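Local coordinates for protein FAD-binding oxidoreductase (Gulosibacter chungangensis, PDB 7PBG) that oxidises 4-ethylphenol and related 4-alkylphenols with a covalently bound FAD, the dehydrogenation of the alkyl chain giving products such as 4-vinylphenol, at residues A[62-67]-A[183-188]; A[190-195]-A[218-223]. One frame throughout, in Å; residues are numbered along the deposited sequence.

Contact 1 (A[62-67]-A[183-188])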
ATOM      1  N   GLY A  62      17.103 -11.389 -22.349  1.00 19.20           N
ATOM      2  CA  GLY A  62      16.566 -10.525 -23.412  1.00 20.46           C
ATOM      3  C   GLY A  62      15.067 -10.339 -23.319  1.00 21.26           C
ATOM      4  O   GLY A  62      14.549  -9.495 -24.079  1.00 22.89           O
ATOM      5  N   SER A  63      14.386 -11.069 -22.425  1.00 21.05           N
ATOM      6  CA  SER A  63      12.908 -11.215 -22.418  1.00 21.17           C
ATOM      7  C   SER A  63      12.461 -11.959 -21.165  1.00 18.89           C
ATOM      8  O   SER A  63      13.271 -12.687 -20.569  1.00 20.00           O
ATOM      9  CB  SER A  63      12.403 -11.925 -23.618  1.00 19.23           C
ATOM     10  OG  SER A  63      12.757 -13.294 -23.538  1.00 20.98           O
ATOM     11  N   THR A  64      11.193 -11.838 -20.817  1.00 19.35           N
ATOM     12  CA  THR A  64      10.565 -12.651 -19.752  1.00 17.64           C
ATOM     13  C   THR A  64      10.837 -14.151 -20.050  1.00 19.48           C
ATOM     14  O   THR A  64      11.179 -14.905 -19.110  1.00 20.44           O
ATOM     15  CB  THR A  64       9.069 -12.366 -19.688  1.00 16.46           C
ATOM     16  OG1 THR A  64       8.937 -10.953 -19.459  1.00 18.94           O
ATOM     17  CG2 THR A  64       8.409 -13.155 -18.563  1.00 16.74           C
ATOM     18  N   GLU A  65      10.693 -14.576 -21.311  1.00 20.48           N
ATOM     19  CA  GLU A  65      10.895 -16.014 -21.635  1.00 22.47           C
ATOM     20  C   GLU A  65      12.320 -16.435 -21.246  1.00 22.84           C
ATOM     21  O   GLU A  65      12.506 -17.569 -20.727  1.00 23.03           O
ATOM     22  CB  GLU A  65      10.623 -16.278 -23.114  1.00 26.05           C
ATOM     23  CG  GLU A  65      10.679 -17.757 -23.451  1.00 32.95           C
ATOM     24  CD  GLU A  65      10.209 -18.101 -24.859  1.00 40.01           C
ATOM     25  OE1 GLU A  65       9.792 -17.179 -25.595  1.00 45.56           O
ATOM     26  OE2 GLU A  65      10.241 -19.294 -25.209  1.00 49.39           O
ATOM     27  N   ASP A  66      13.311 -15.613 -21.568  1.00 20.46           N
ATOM     28  CA  ASP A  66      14.731 -15.910 -21.218  1.00 20.65           C
ATOM     29  C   ASP A  66      14.796 -16.087 -19.694  1.00 19.76           C
ATOM     30  O   ASP A  66      15.382 -17.042 -19.207  1.00 19.88           O
ATOM     31  CB  ASP A  66      15.700 -14.817 -21.637  1.00 21.19           C
ATOM     32  CG  ASP A  66      16.056 -14.819 -23.117  1.00 23.12           C
ATOM     33  OD1 ASP A  66      15.534 -15.673 -23.865  1.00 23.86           O
ATOM     34  OD2 ASP A  66      16.878 -13.978 -23.498  1.00 23.32           O
ATOM     35  N   VAL A  67      14.261 -15.141 -18.946  1.00 18.36           N
ATOM     36  CA  VAL A  67      14.224 -15.274 -17.454  1.00 19.88           C
ATOM     37  C   VAL A  67      13.603 -16.620 -17.054  1.00 21.62           C
ATOM     38  O   VAL A  67      14.167 -17.332 -16.169  1.00 21.38           O
ATOM     39  CB  VAL A  67      13.529 -14.073 -16.787  1.00 19.17           C
ATOM     40  CG1 VAL A  67      13.459 -14.277 -15.282  1.00 19.75           C
ATOM     41  CG2 VAL A  67      14.264 -12.804 -17.085  1.00 18.36           C
ATOM     42  N   GLU A 183       4.674  -7.842 -13.596  1.00 18.18           N
ATOM     43  CA  GLU A 183       4.879  -9.194 -14.140  1.00 17.89           C
ATOM     44  C   GLU A 183       6.079  -9.776 -13.405  1.00 19.12           C
ATOM     45  O   GLU A 183       7.131  -9.088 -13.315  1.00 18.90           O
ATOM     46  CB  GLU A 183       5.097  -9.141 -15.655  1.00 18.54           C
ATOM     47  CG  GLU A 183       5.244 -10.524 -16.282  1.00 18.79           C
ATOM     48  CD  GLU A 183       5.365 -10.462 -17.799  1.00 21.04           C
ATOM     49  OE1 GLU A 183       6.457 -10.182 -18.276  1.00 23.18           O
ATOM     50  OE2 GLU A 183       4.352 -10.628 -18.497  1.00 22.86           O
ATOM     51  N   VAL A 184       5.933 -11.006 -12.929  1.00 18.21           N
ATOM     52  CA  VAL A 184       6.932 -11.646 -12.064  1.00 18.08           C
ATOM     53  C   VAL A 184       7.139 -13.060 -12.576  1.00 19.06           C
ATOM     54  O   VAL A 184       6.188 -13.800 -12.675  1.00 20.75           O
ATOM     55  CB  VAL A 184       6.529 -11.591 -10.563  1.00 18.44           C
ATOM     56  CG1 VAL A 184       7.585 -12.192  -9.683  1.00 20.73           C
ATOM     57  CG2 VAL A 184       6.256 -10.170 -10.103  1.00 19.08           C
ATOM     58  N   VAL A 185       8.389 -13.435 -12.777  1.00 17.87           N
ATOM     59  CA  VAL A 185       8.742 -14.868 -12.987  1.00 18.75           C
ATOM     60  C   VAL A 185       9.000 -15.421 -11.601  1.00 16.48           C
ATOM     61  O   VAL A 185       9.909 -14.968 -10.906  1.00 17.88           O
ATOM     62  CB  VAL A 185       9.936 -15.022 -13.933  1.00 17.90           C
ATOM     63  CG1 VAL A 185      10.331 -16.487 -14.018  1.00 20.39           C
ATOM     64  CG2 VAL A 185       9.629 -14.423 -15.279  1.00 19.62           C
ATOM     65  N   LEU A 186       8.194 -16.388 -11.217  1.00 20.67           N
ATOM     66  CA  LEU A 186       8.300 -17.042  -9.909  1.00 20.72           C
ATOM     67  C   LEU A 186       9.457 -18.047  -9.968  1.00 24.07           C
ATOM     68  O   LEU A 186      10.012 -18.280 -11.029  1.00 22.17           O
ATOM     69  CB  LEU A 186       6.982 -17.713  -9.527  1.00 22.58           C
ATOM     70  CG  LEU A 186       5.803 -16.756  -9.367  1.00 24.35           C
ATOM     71  CD1 LEU A 186       4.484 -17.539  -9.234  1.00 24.11           C
ATOM     72  CD2 LEU A 186       6.008 -15.852  -8.178  1.00 27.12           C
ATOM     73  N   ALA A 187       9.791 -18.604  -8.828  1.00 25.04           N
ATOM     74  CA  ALA A 187      11.018 -19.412  -8.600  1.00 27.39           C
ATOM     75  C   ALA A 187      10.950 -20.758  -9.320  1.00 31.62           C
ATOM     76  O   ALA A 187      12.029 -21.319  -9.498  1.00 35.47           O
ATOM     77  CB  ALA A 187      11.257 -19.591  -7.117  1.00 29.56           C
ATOM     78  N   ASP A 188       9.789 -21.171  -9.844  1.00 28.61           N
ATOM     79  CA  ASP A 188       9.618 -22.373 -10.703  1.00 28.98           C
ATOM     80  C   ASP A 188       9.569 -22.003 -12.184  1.00 27.23           C
ATOM     81  O   ASP A 188       9.334 -22.892 -13.011  1.00 31.11           O
ATOM     82  CB  ASP A 188       8.368 -23.155 -10.298  1.00 33.35           C
ATOM     83  CG  ASP A 188       7.046 -22.468 -10.607  1.00 37.61           C
ATOM     84  OD1 ASP A 188       7.023 -21.214 -10.748  1.00 32.30           O
ATOM     85  OD2 ASP A 188       6.046 -23.203 -10.683  1.00 42.67           O
TER
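E183 OE1 is gripped by two hydroxyls, those of T64 on the helix and of T229 on the neighbouring strand 226-237. T64 OG1 donates to E183 OE1 at 2.9 Å, arriving nearly head-on, in line with the carboxylate C-O bond. The other oxygen of the group, OE2, forms a salt bridge with R193, so this largely buried carboxylate has a charged mate on one oxygen and hydroxyl partners on the other, which would be expected to keep it ionised. The glutamate reaches the helix through an extended chain, CG lying anti to the backbone N (chi1 -177°).

T64 has a second, apolar branch. Its CG2 passes alongside V185, the two side chains running in opposite senses, and lies 3.7 Å from V185 CG2. That same methyl of V185 is 3.8 Å from V67 CG1, one helical turn further on, so it packs against both helix residues. A valine in place of T64 has no hydroxyl to offer, and the E183 carboxylate would probably lose its polar tie to the start of the helix.

The start of the helix is fixed locally. S63 is the N-cap, its OG accepting from D66 N at 3.1 Å, while D66 OD2 takes the N-H of G62 at 2.8 Å from the anti side of the carboxylate, 26° out of its plane.

The contact thus sets the first turn of helix 64-77 against strand 179-186 within the FAD-binding domain, V67 lying about 8 Å from the cofactor by its side chain. V185 also rests on Q68 and V71 of this helix, and the strand pairs with 191-193 and 226-237 in an antiparallel sheet.

Contact 2 (A[190-195]-A[218-223]); sequences EVLRTG and GLFEQS
The backbones of 190-195 and 218-223 stay well apart: their nearest alpha carbons, T194 CA just past strand 191-193 and G218 CA in a 3-10 turn, are 10.5 Å from each other, and only side chains bridge the interval. F220 and L192 reach toward each other across it. The ring of F220 is carried toward the strand with CG anti to the carbonyl carbon (chi1 -62°), and its far end meets one methyl of L192, CD2 standing 3.9 Å from F220 CZ and 4.1 Å from F220 CE2. This methyl approaches the ring obliquely. T194 adds a looser touch, its CG2 4.4 Å from F220 CE2, again at a slant, whereas its hydroxyl OG1 is hydrogen-bonded to E217 and to the backbone N of M182.

Two hydrogen bonds within 218-223 hold the turn that carries the ring. E221 N donates to G218 O at 3.2 Å, and S223 OG donates to L219 O at 2.6 Å, in the carbonyl plane and on a lone pair.

F220 also packs on M182 and V184 of strand 179-186, and its side chain is about 7 Å from the FAD. The second subunit lies close by, where Q497 of that subunit hydrogen-bonds to R193 O and G195 O. Strand 191-193, paired antiparallel with 179-186, is thereby joined through apolar side chains to the loop that leads into strand 226-237.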
ATOM      1  N   GLU A 190       7.228 -19.989 -13.588  1.00 23.21           N
ATOM      2  CA  GLU A 190       5.849 -19.575 -13.984  1.00 23.59           C
ATOM      3  C   GLU A 190       5.754 -18.041 -13.966  1.00 21.98           C
ATOM      4  O   GLU A 190       6.261 -17.372 -13.013  1.00 22.96           O
ATOM      5  CB  GLU A 190       4.785 -20.140 -13.029  1.00 30.05           C
ATOM      6  CG  GLU A 190       4.510 -21.623 -13.222  1.00 34.91           C
ATOM      7  CD  GLU A 190       4.325 -22.059 -14.670  1.00 43.02           C
ATOM      8  OE1 GLU A 190       3.316 -21.660 -15.305  1.00 45.48           O
ATOM      9  OE2 GLU A 190       5.205 -22.763 -15.176  1.00 45.13           O
ATOM     10  N   VAL A 191       5.018 -17.503 -14.917  1.00 20.33           N
ATOM     11  CA  VAL A 191       4.815 -16.033 -14.982  1.00 19.89           C
ATOM     12  C   VAL A 191       3.533 -15.717 -14.213  1.00 19.69           C
ATOM     13  O   VAL A 191       2.453 -16.315 -14.515  1.00 20.54           O
ATOM     14  CB  VAL A 191       4.760 -15.464 -16.403  1.00 23.06           C
ATOM     15  CG1 VAL A 191       4.524 -13.969 -16.369  1.00 25.74           C
ATOM     16  CG2 VAL A 191       6.032 -15.737 -17.185  1.00 26.02           C
ATOM     17  N   LEU A 192       3.645 -14.735 -13.322  1.00 19.95           N
ATOM     18  CA  LEU A 192       2.519 -14.202 -12.526  1.00 18.13           C
ATOM     19  C   LEU A 192       2.329 -12.743 -12.933  1.00 18.87           C
ATOM     20  O   LEU A 192       3.323 -12.001 -13.018  1.00 20.13           O
ATOM     21  CB  LEU A 192       2.893 -14.293 -11.053  1.00 19.85           C
ATOM     22  CG  LEU A 192       2.058 -13.428 -10.101  1.00 22.47           C
ATOM     23  CD1 LEU A 192       0.693 -14.070  -9.947  1.00 23.52           C
ATOM     24  CD2 LEU A 192       2.724 -13.317  -8.718  1.00 26.46           C
ATOM     25  N   ARG A 193       1.095 -12.328 -13.151  1.00 17.81           N
ATOM     26  CA  ARG A 193       0.730 -10.907 -13.295  1.00 17.46           C
ATOM     27  C   ARG A 193      -0.130 -10.542 -12.091  1.00 18.87           C
ATOM     28  O   ARG A 193      -1.212 -11.178 -11.875  1.00 19.90           O
ATOM     29  CB  ARG A 193       0.076 -10.678 -14.648  1.00 18.38           C
ATOM     30  CG  ARG A 193       1.043 -10.794 -15.819  1.00 19.04           C
ATOM     31  CD  ARG A 193       0.398 -10.472 -17.107  1.00 19.62           C
ATOM     32  NE  ARG A 193       1.405 -10.284 -18.152  1.00 20.97           N
ATOM     33  CZ  ARG A 193       1.183  -9.746 -19.342  1.00 24.15           C
ATOM     34  NH1 ARG A 193      -0.034  -9.341 -19.696  1.00 23.40           N
ATOM     35  NH2 ARG A 193       2.211  -9.568 -20.161  1.00 22.65           N
ATOM     36  N   THR A 194       0.323  -9.542 -11.332  1.00 18.50           N
ATOM     37  CA  THR A 194      -0.297  -9.191 -10.033  1.00 17.62           C
ATOM     38  C   THR A 194      -1.577  -8.412 -10.324  1.00 18.07           C
ATOM     39  O   THR A 194      -1.713  -7.795 -11.423  1.00 16.25           O
ATOM     40  CB  THR A 194       0.633  -8.413  -9.115  1.00 18.63           C
ATOM     41  OG1 THR A 194       0.954  -7.184  -9.775  1.00 18.62           O
ATOM     42  CG2 THR A 194       1.858  -9.225  -8.787  1.00 19.12           C
ATOM     43  N   GLY A 195      -2.490  -8.481  -9.409  1.00 17.15           N
ATOM     44  CA  GLY A 195      -3.678  -7.608  -9.406  1.00 18.05           C
ATOM     45  C   GLY A 195      -4.547  -7.852 -10.617  1.00 18.26           C
ATOM     46  O   GLY A 195      -4.827  -9.023 -10.980  1.00 18.16           O
ATOM     47  N   GLY A 218       3.488  -6.420  -2.307  1.00 20.22           N
ATOM     48  CA  GLY A 218       4.375  -6.164  -1.169  1.00 19.73           C
ATOM     49  C   GLY A 218       5.233  -7.370  -0.841  1.00 18.73           C
ATOM     50  O   GLY A 218       6.323  -7.178  -0.230  1.00 19.67           O
ATOM     51  N   LEU A 219       4.828  -8.593  -1.242  1.00 17.97           N
ATOM     52  CA  LEU A 219       5.685  -9.784  -1.018  1.00 20.77           C
ATOM     53  C   LEU A 219       6.985  -9.665  -1.803  1.00 21.11           C
ATOM     54  O   LEU A 219       7.955 -10.305  -1.416  1.00 21.90           O
ATOM     55  CB  LEU A 219       4.992 -11.049  -1.492  1.00 21.65           C
ATOM     56  CG  LEU A 219       3.861 -11.569  -0.641  1.00 26.14           C
ATOM     57  CD1 LEU A 219       3.537 -12.975  -1.116  1.00 27.43           C
ATOM     58  CD2 LEU A 219       4.252 -11.557   0.809  1.00 26.91           C
ATOM     59  N   PHE A 220       6.998  -8.929  -2.903  1.00 20.77           N
ATOM     60  CA  PHE A 220       8.193  -8.860  -3.778  1.00 20.85           C
ATOM     61  C   PHE A 220       9.107  -7.705  -3.356  1.00 21.46           C
ATOM     62  O   PHE A 220      10.069  -7.392  -4.111  1.00 23.98           O
ATOM     63  CB  PHE A 220       7.759  -8.773  -5.239  1.00 19.09           C
ATOM     64  CG  PHE A 220       6.980  -9.987  -5.647  1.00 20.34           C
ATOM     65  CD1 PHE A 220       7.578 -11.234  -5.707  1.00 21.79           C
ATOM     66  CD2 PHE A 220       5.604  -9.899  -5.797  1.00 21.55           C
ATOM     67  CE1 PHE A 220       6.824 -12.356  -6.004  1.00 22.67           C
ATOM     68  CE2 PHE A 220       4.866 -11.010  -6.161  1.00 21.64           C
ATOM     69  CZ  PHE A 220       5.466 -12.248  -6.227  1.00 22.72           C
ATOM     70  N   GLU A 221       8.857  -7.041  -2.229  1.00 20.35           N
ATOM     71  CA  GLU A 221       9.764  -5.967  -1.779  1.00 20.75           C
ATOM     72  C   GLU A 221      10.802  -6.521  -0.800  1.00 21.22           C
ATOM     73  O   GLU A 221      10.440  -7.218   0.188  1.00 20.60           O
ATOM     74  CB  GLU A 221       8.981  -4.729  -1.343  1.00 27.34           C
ATOM     75  CG  GLU A 221       8.476  -4.761   0.043  1.00 33.22           C
ATOM     76  CD  GLU A 221       8.013  -3.372   0.462  1.00 35.07           C
ATOM     77  OE1 GLU A 221       7.604  -2.596  -0.429  1.00 37.72           O
ATOM     78  OE2 GLU A 221       8.166  -3.062   1.634  1.00 42.91           O
ATOM     79  N   GLN A 222      12.057  -6.249  -1.082  1.00 19.24           N
ATOM     80  CA  GLN A 222      13.204  -6.677  -0.237  1.00 22.36           C
ATOM     81  C   GLN A 222      13.110  -8.172   0.053  1.00 21.53           C
ATOM     82  O   GLN A 222      13.289  -8.612   1.206  1.00 19.86           O
ATOM     83  CB  GLN A 222      13.229  -5.900   1.069  1.00 21.71           C
ATOM     84  CG  GLN A 222      13.548  -4.422   0.896  1.00 21.52           C
ATOM     85  CD  GLN A 222      13.768  -3.741   2.229  1.00 22.44           C
ATOM     86  OE1 GLN A 222      13.708  -4.391   3.278  1.00 24.11           O
ATOM     87  NE2 GLN A 222      13.881  -2.415   2.232  1.00 21.25           N
ATOM     88  N   SER A 223      12.852  -8.947  -0.963  1.00 17.78           N
ATOM     89  CA  SER A 223      12.622 -10.393  -0.752  1.00 20.08           C
ATOM     90  C   SER A 223      13.246 -11.150  -1.903  1.00 20.89           C
ATOM     91  O   SER A 223      13.839 -10.541  -2.820  1.00 21.80           O
ATOM     92  CB  SER A 223      11.122 -10.659  -0.637  1.00 20.96           C
ATOM     93  OG  SER A 223      10.534 -10.360  -1.901  1.00 21.05           O
TER

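Overall arrangement
The two contacts follow one another along the chain, contact 1 closing before contact 2 opens, and their centres lie 12 Å apart on the same side of the chain's centre. They share one antiparallel sheet, in which strands 179-186 and 191-193 are successive neighbours. Direct links run between them: V184 O probably accepts a hydrogen bond from L192 N, and E183 CG packs on V191 CG1. Helix 64-77 and the 218-223 loop are therefore both tied to this strand pair. Three of the four segments fall in the sequence family of the FAD-binding domain (PCMH type), and the loop 218-223 packs against them near the cofactor, with contact 2 more closely bordered by the second subunit.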